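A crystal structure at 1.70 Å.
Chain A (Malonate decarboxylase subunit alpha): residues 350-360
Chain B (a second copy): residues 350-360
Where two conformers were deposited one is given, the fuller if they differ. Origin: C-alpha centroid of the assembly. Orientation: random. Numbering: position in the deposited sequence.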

ATOM      1  N   ARG A 350      -1.519  -4.274 -10.323  1.00  8.62           N
ATOM      2  CA  ARG A 350      -1.921  -5.022  -9.129  1.00  8.96           C
ATOM      3  C   ARG A 350      -1.521  -4.289  -7.854  1.00  9.93           C
ATOM      4  O   ARG A 350      -2.295  -4.257  -6.885  1.00  8.59           O
ATOM      5  CB  ARG A 350      -1.349  -6.452  -9.150  1.00 11.49           C
ATOM      6  CG  ARG A 350      -1.638  -7.237  -7.842  1.00  8.89           C
ATOM      7  CD  ARG A 350      -1.538  -8.757  -8.024  1.00  8.51           C
ATOM      8  NE  ARG A 350      -2.737  -9.290  -8.672  1.00 12.49           N
ATOM      9  CZ  ARG A 350      -2.784  -9.787  -9.905  1.00 10.86           C
ATOM     10  NH1 ARG A 350      -1.687  -9.857 -10.639  1.00  9.51           N
ATOM     11  NH2 ARG A 350      -3.933 -10.230 -10.410  1.00 12.28           N
ATOM     12  N   MET A 351      -0.342  -3.665  -7.832  1.00  8.19           N
ATOM     13  CA  MET A 351       0.054  -2.917  -6.639  0.56 10.07           C
ATOM     14  C   MET A 351      -0.920  -1.779  -6.352  1.00  9.41           C
ATOM     15  O   MET A 351      -1.370  -1.600  -5.208  1.00  7.71           O
ATOM     16  CB  MET A 351       1.475  -2.372  -6.777  0.56 11.10           C
ATOM     17  CG  MET A 351       1.835  -1.462  -5.600  0.56 10.64           C
ATOM     18  SD  MET A 351       3.534  -1.544  -5.045  0.56 35.17           S
ATOM     19  CE  MET A 351       4.344  -0.363  -6.101  0.56 36.79           C
ATOM     20  N   MET A 352      -1.264  -0.993  -7.377  1.00  9.03           N
ATOM     21  CA  MET A 352      -2.151   0.150  -7.155  1.00 10.84           C
ATOM     22  C   MET A 352      -3.554  -0.298  -6.774  1.00 11.04           C
ATOM     23  O   MET A 352      -4.197   0.303  -5.898  1.00  8.91           O
ATOM     24  CB  MET A 352      -2.168   1.036  -8.401  1.00  8.08           C
ATOM     25  CG  MET A 352      -3.030   2.293  -8.314  1.00 11.66           C
ATOM     26  SD  MET A 352      -2.865   3.213  -9.870  1.00 16.05           S
ATOM     27  CE  MET A 352      -1.226   3.908  -9.653  1.00 12.55           C
ATOM     28  N   CYS A 353      -4.027  -1.370  -7.404  1.00  8.53           N
ATOM     29  CA  CYS A 353      -5.369  -1.854  -7.130  1.00  9.54           C
ATOM     30  C   CYS A 353      -5.456  -2.465  -5.736  1.00  8.25           C
ATOM     31  O   CYS A 353      -6.429  -2.237  -5.017  1.00  8.95           O
ATOM     32  CB  CYS A 353      -5.759  -2.871  -8.199  1.00  7.75           C
ATOM     33  SG  CYS A 353      -7.509  -3.147  -8.349  1.00 10.51           S
ATOM     34  N   GLN A 354      -4.451  -3.256  -5.341  1.00  7.91           N
ATOM     35  CA  GLN A 354      -4.426  -3.791  -3.976  1.00  9.73           C
ATOM     36  C   GLN A 354      -4.334  -2.676  -2.941  1.00  7.15           C
ATOM     37  O   GLN A 354      -4.990  -2.737  -1.895  1.00  8.55           O
ATOM     38  CB  GLN A 354      -3.256  -4.754  -3.812  1.00 12.46           C
ATOM     39  CG  GLN A 354      -3.487  -6.136  -4.396  1.00  9.85           C
ATOM     40  CD  GLN A 354      -4.398  -6.977  -3.535  1.00  9.83           C
ATOM     41  OE1 GLN A 354      -4.373  -6.873  -2.309  1.00  9.50           O
ATOM     42  NE2 GLN A 354      -5.211  -7.814  -4.168  1.00 10.48           N
ATOM     43  N   LEU A 355      -3.522  -1.644  -3.215  1.00  8.83           N
ATOM     44  CA  LEU A 355      -3.460  -0.502  -2.301  1.00 12.97           C
ATOM     45  C   LEU A 355      -4.832   0.151  -2.140  1.00  9.64           C
ATOM     46  O   LEU A 355      -5.261   0.457  -1.017  1.00 10.54           O
ATOM     47  CB  LEU A 355      -2.444   0.520  -2.806  1.00 12.49           C
ATOM     48  CG  LEU A 355      -1.988   1.537  -1.759  1.00 29.58           C
ATOM     49  CD1 LEU A 355      -1.388   0.828  -0.535  1.00 25.25           C
ATOM     50  CD2 LEU A 355      -0.991   2.503  -2.383  1.00 38.22           C
ATOM     51  N   ALA A 356      -5.531   0.392  -3.252  1.00  8.71           N
ATOM     52  CA  ALA A 356      -6.882   0.942  -3.152  1.00 12.77           C
ATOM     53  C   ALA A 356      -7.806  -0.012  -2.417  1.00 16.57           C
ATOM     54  O   ALA A 356      -8.675   0.421  -1.652  1.00  8.48           O
ATOM     55  CB  ALA A 356      -7.442   1.258  -4.538  1.00 11.03           C
ATOM     56  N   GLY A 357      -7.640  -1.316  -2.640  1.00 10.71           N
ATOM     57  CA  GLY A 357      -8.461  -2.279  -1.928  1.00 12.26           C
ATOM     58  C   GLY A 357      -8.288  -2.196  -0.424  1.00 12.81           C
ATOM     59  O   GLY A 357      -9.214  -2.500   0.331  1.00 12.96           O
ATOM     60  N   GLN A 358      -7.099  -1.810   0.032  1.00 10.17           N
ATOM     61  CA  GLN A 358      -6.881  -1.619   1.464  1.00 10.17           C
ATOM     62  C   GLN A 358      -7.433  -0.277   1.947  1.00  9.92           C
ATOM     63  O   GLN A 358      -8.197  -0.215   2.916  1.00 11.61           O
ATOM     64  CB  GLN A 358      -5.386  -1.696   1.793  1.00  9.97           C
ATOM     65  CG  GLN A 358      -5.150  -1.246   3.243  1.00 11.24           C
ATOM     66  CD  GLN A 358      -3.691  -1.099   3.628  1.00 17.94           C
ATOM     67  OE1 GLN A 358      -3.394  -0.600   4.710  1.00 20.26           O
ATOM     68  NE2 GLN A 358      -2.784  -1.540   2.765  1.00 23.03           N
ATOM     69  N   TYR A 359      -7.036   0.812   1.294  1.00 11.51           N
ATOM     70  CA  TYR A 359      -7.207   2.146   1.854  1.00 10.01           C
ATOM     71  C   TYR A 359      -8.420   2.900   1.337  1.00  8.71           C
ATOM     72  O   TYR A 359      -8.844   3.860   1.987  1.00 13.54           O
ATOM     73  CB  TYR A 359      -5.971   3.005   1.557  1.00  9.69           C
ATOM     74  CG  TYR A 359      -4.942   3.047   2.645  1.00  9.80           C
ATOM     75  CD1 TYR A 359      -5.245   3.561   3.895  1.00 12.05           C
ATOM     76  CD2 TYR A 359      -3.654   2.614   2.416  1.00  8.71           C
ATOM     77  CE1 TYR A 359      -4.289   3.621   4.893  1.00 12.32           C
ATOM     78  CE2 TYR A 359      -2.695   2.679   3.401  1.00 11.44           C
ATOM     79  CZ  TYR A 359      -3.022   3.186   4.636  1.00 12.34           C
ATOM     80  OH  TYR A 359      -2.069   3.254   5.614  1.00 14.76           O
ATOM     81  N   ALA A 360      -8.962   2.536   0.176  1.00  7.57           N
ATOM     82  CA  ALA A 360      -9.930   3.389  -0.502  1.00  7.72           C
ATOM     83  C   ALA A 360     -11.323   2.799  -0.669  1.00 13.60           C
ATOM     84  O   ALA A 360     -12.233   3.544  -1.050  1.00 17.13           O
ATOM     85  CB  ALA A 360      -9.404   3.790  -1.890  1.00  9.14           C
TER
ATOM     86  N   ARG B 350       7.615   7.909  -3.541  1.00  9.62           N
ATOM     87  CA  ARG B 350       6.981   8.066  -2.235  1.00  9.49           C
ATOM     88  C   ARG B 350       5.944   6.980  -1.982  1.00 14.00           C
ATOM     89  O   ARG B 350       5.838   6.483  -0.856  1.00  8.79           O
ATOM     90  CB  ARG B 350       6.360   9.458  -2.085  1.00  9.95           C
ATOM     91  CG  ARG B 350       5.659   9.642  -0.715  1.00 13.26           C
ATOM     92  CD  ARG B 350       5.447  11.103  -0.309  1.00 12.98           C
ATOM     93  NE  ARG B 350       6.656  11.704   0.280  1.00 12.89           N
ATOM     94  CZ  ARG B 350       7.417  12.594  -0.343  1.00 12.63           C
ATOM     95  NH1 ARG B 350       7.095  13.028  -1.559  1.00 14.03           N
ATOM     96  NH2 ARG B 350       8.499  13.072   0.264  1.00 16.10           N
ATOM     97  N   MET B 351       5.181   6.588  -3.006  1.00 10.37           N
ATOM     98  CA  MET B 351       4.204   5.519  -2.821  0.58 13.00           C
ATOM     99  C   MET B 351       4.895   4.215  -2.430  1.00 10.90           C
ATOM    100  O   MET B 351       4.511   3.561  -1.448  1.00  9.27           O
ATOM    101  CB  MET B 351       3.372   5.350  -4.097  0.58 13.11           C
ATOM    102  CG  MET B 351       2.310   4.243  -4.027  0.58 12.05           C
ATOM    103  SD  MET B 351       3.038   2.621  -4.275  0.58 11.68           S
ATOM    104  CE  MET B 351       4.006   2.876  -5.763  0.58 16.80           C
ATOM    105  N   MET B 352       5.933   3.830  -3.181  1.00 10.12           N
ATOM    106  CA  MET B 352       6.643   2.585  -2.902  1.00 10.14           C
ATOM    107  C   MET B 352       7.307   2.627  -1.534  1.00 11.61           C
ATOM    108  O   MET B 352       7.269   1.644  -0.785  1.00 11.52           O
ATOM    109  CB  MET B 352       7.685   2.328  -3.996  1.00 13.29           C
ATOM    110  CG  MET B 352       8.445   1.032  -3.884  1.00 13.17           C
ATOM    111  SD  MET B 352       9.542   0.865  -5.325  1.00 20.22           S
ATOM    112  CE  MET B 352       8.381   0.399  -6.615  1.00 19.07           C
ATOM    113  N   CYS B 353       7.917   3.763  -1.191  1.00  9.31           N
ATOM    114  CA  CYS B 353       8.606   3.876   0.092  1.00  9.58           C
ATOM    115  C   CYS B 353       7.621   3.844   1.261  1.00  8.67           C
ATOM    116  O   CYS B 353       7.882   3.207   2.288  1.00 11.14           O
ATOM    117  CB  CYS B 353       9.432   5.162   0.108  1.00  8.80           C
ATOM    118  SG  CYS B 353      10.736   5.174   1.343  1.00 11.26           S
ATOM    119  N   GLN B 354       6.492   4.551   1.141  1.00 10.21           N
ATOM    120  CA  GLN B 354       5.487   4.482   2.197  1.00 11.15           C
ATOM    121  C   GLN B 354       4.921   3.078   2.345  1.00  7.90           C
ATOM    122  O   GLN B 354       4.580   2.660   3.456  1.00  9.81           O
ATOM    123  CB  GLN B 354       4.361   5.466   1.903  1.00 11.34           C
ATOM    124  CG  GLN B 354       4.717   6.907   2.162  1.00  9.45           C
ATOM    125  CD  GLN B 354       4.654   7.261   3.634  1.00 11.95           C
ATOM    126  OE1 GLN B 354       3.886   6.675   4.396  1.00 13.13           O
ATOM    127  NE2 GLN B 354       5.471   8.220   4.041  1.00 13.43           N
ATOM    128  N   LEU B 355       4.795   2.346   1.238  1.00 10.71           N
ATOM    129  CA  LEU B 355       4.276   0.984   1.318  1.00 12.84           C
ATOM    130  C   LEU B 355       5.235   0.081   2.071  1.00  8.92           C
ATOM    131  O   LEU B 355       4.816  -0.701   2.932  1.00  9.59           O
ATOM    132  CB  LEU B 355       4.026   0.432  -0.080  1.00  8.42           C
ATOM    133  CG  LEU B 355       3.271  -0.893  -0.118  1.00 24.07           C
ATOM    134  CD1 LEU B 355       1.840  -0.762   0.400  1.00 25.98           C
ATOM    135  CD2 LEU B 355       3.305  -1.479  -1.525  1.00 31.46           C
ATOM    136  N   ALA B 356       6.532   0.187   1.771  1.00  8.41           N
ATOM    137  CA  ALA B 356       7.524  -0.540   2.547  1.00  8.54           C
ATOM    138  C   ALA B 356       7.537  -0.072   4.004  1.00  8.85           C
ATOM    139  O   ALA B 356       7.691  -0.884   4.919  1.00  8.93           O
ATOM    140  CB  ALA B 356       8.902  -0.367   1.909  1.00  8.70           C
ATOM    141  N   GLY B 357       7.362   1.229   4.233  1.00 10.41           N
ATOM    142  CA  GLY B 357       7.222   1.728   5.596  1.00 10.05           C
ATOM    143  C   GLY B 357       6.095   1.065   6.367  1.00  9.69           C
ATOM    144  O   GLY B 357       6.207   0.852   7.578  1.00 12.80           O
ATOM    145  N   GLN B 358       5.006   0.700   5.678  1.00  9.00           N
ATOM    146  CA  GLN B 358       3.901   0.002   6.335  1.00  7.83           C
ATOM    147  C   GLN B 358       4.173  -1.495   6.509  1.00  8.94           C
ATOM    148  O   GLN B 358       4.019  -2.040   7.606  1.00 11.06           O
ATOM    149  CB  GLN B 358       2.596   0.190   5.552  1.00  7.77           C
ATOM    150  CG  GLN B 358       1.519  -0.752   6.098  1.00  9.50           C
ATOM    151  CD  GLN B 358       0.247  -0.791   5.262  1.00 17.37           C
ATOM    152  OE1 GLN B 358       0.072  -0.019   4.335  1.00 27.79           O
ATOM    153  NE2 GLN B 358      -0.636  -1.712   5.591  1.00 19.68           N
ATOM    154  N   TYR B 359       4.577  -2.177   5.438  1.00  8.29           N
ATOM    155  CA  TYR B 359       4.548  -3.631   5.391  1.00  9.28           C
ATOM    156  C   TYR B 359       5.892  -4.303   5.595  1.00 10.97           C
ATOM    157  O   TYR B 359       5.912  -5.501   5.897  1.00 12.50           O
ATOM    158  CB  TYR B 359       4.013  -4.105   4.034  1.00  7.39           C
ATOM    159  CG  TYR B 359       2.530  -4.386   3.992  1.00 10.68           C
ATOM    160  CD1 TYR B 359       1.978  -5.415   4.738  1.00 10.14           C
ATOM    161  CD2 TYR B 359       1.693  -3.634   3.192  1.00  9.09           C
ATOM    162  CE1 TYR B 359       0.628  -5.687   4.697  1.00  7.99           C
ATOM    163  CE2 TYR B 359       0.314  -3.904   3.126  1.00 10.89           C
ATOM    164  CZ  TYR B 359      -0.201  -4.931   3.892  1.00 11.10           C
ATOM    165  OH  TYR B 359      -1.541  -5.228   3.857  1.00 11.13           O
ATOM    166  N   ALA B 360       7.001  -3.599   5.379  1.00  9.07           N
ATOM    167  CA  ALA B 360       8.300  -4.253   5.284  1.00  8.43           C
ATOM    168  C   ALA B 360       9.304  -3.903   6.373  1.00 15.07           C
ATOM    169  O   ALA B 360      10.327  -4.593   6.477  1.00 19.01           O
ATOM    170  CB  ALA B 360       8.938  -3.957   3.916  1.00  7.75           C
TER

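Two copies of the same helix, residues 350-359 in each chain, cross at 55° with their axes 12.4 Å apart at closest approach. That separation is too wide for backbone contact, so side chains alone bridge the gap; the nearest CA atoms, those of Leu A355 and Leu B355, remain 8.7 Å apart.

Met A351 covers the most surface. Its long, unbranched thioether reaches far from the backbone, and its polarizable sulfur packs well against hydrocarbon: SD lies 3.5 Å from CD2 of Leu B355, while CE meets CE of Met B351 at 3.3 Å, a tight methyl-to-methyl contact. The two methionines do not adopt the same conformation, for chi2 of Met A351 is 144°, between wells, whereas that of Met B351 is m. Each methionine also has a second deposited conformer.

The leucines fill the middle. Leu B355 points toward the partner helix; Leu A355 leaves its backbone sideways, yet its end comes nearer, and CD1 of Leu A355 touches CD1 of Leu B355 at 3.7 Å. Branched and apolar, both suit a buried seam.

One turn on, the chemistry becomes polar. Gln B358 NE2 donates a hydrogen bond to Gln A358 OE1 (3.1 Å); an amide, carrying both donor and acceptor, can pair with its own counterpart.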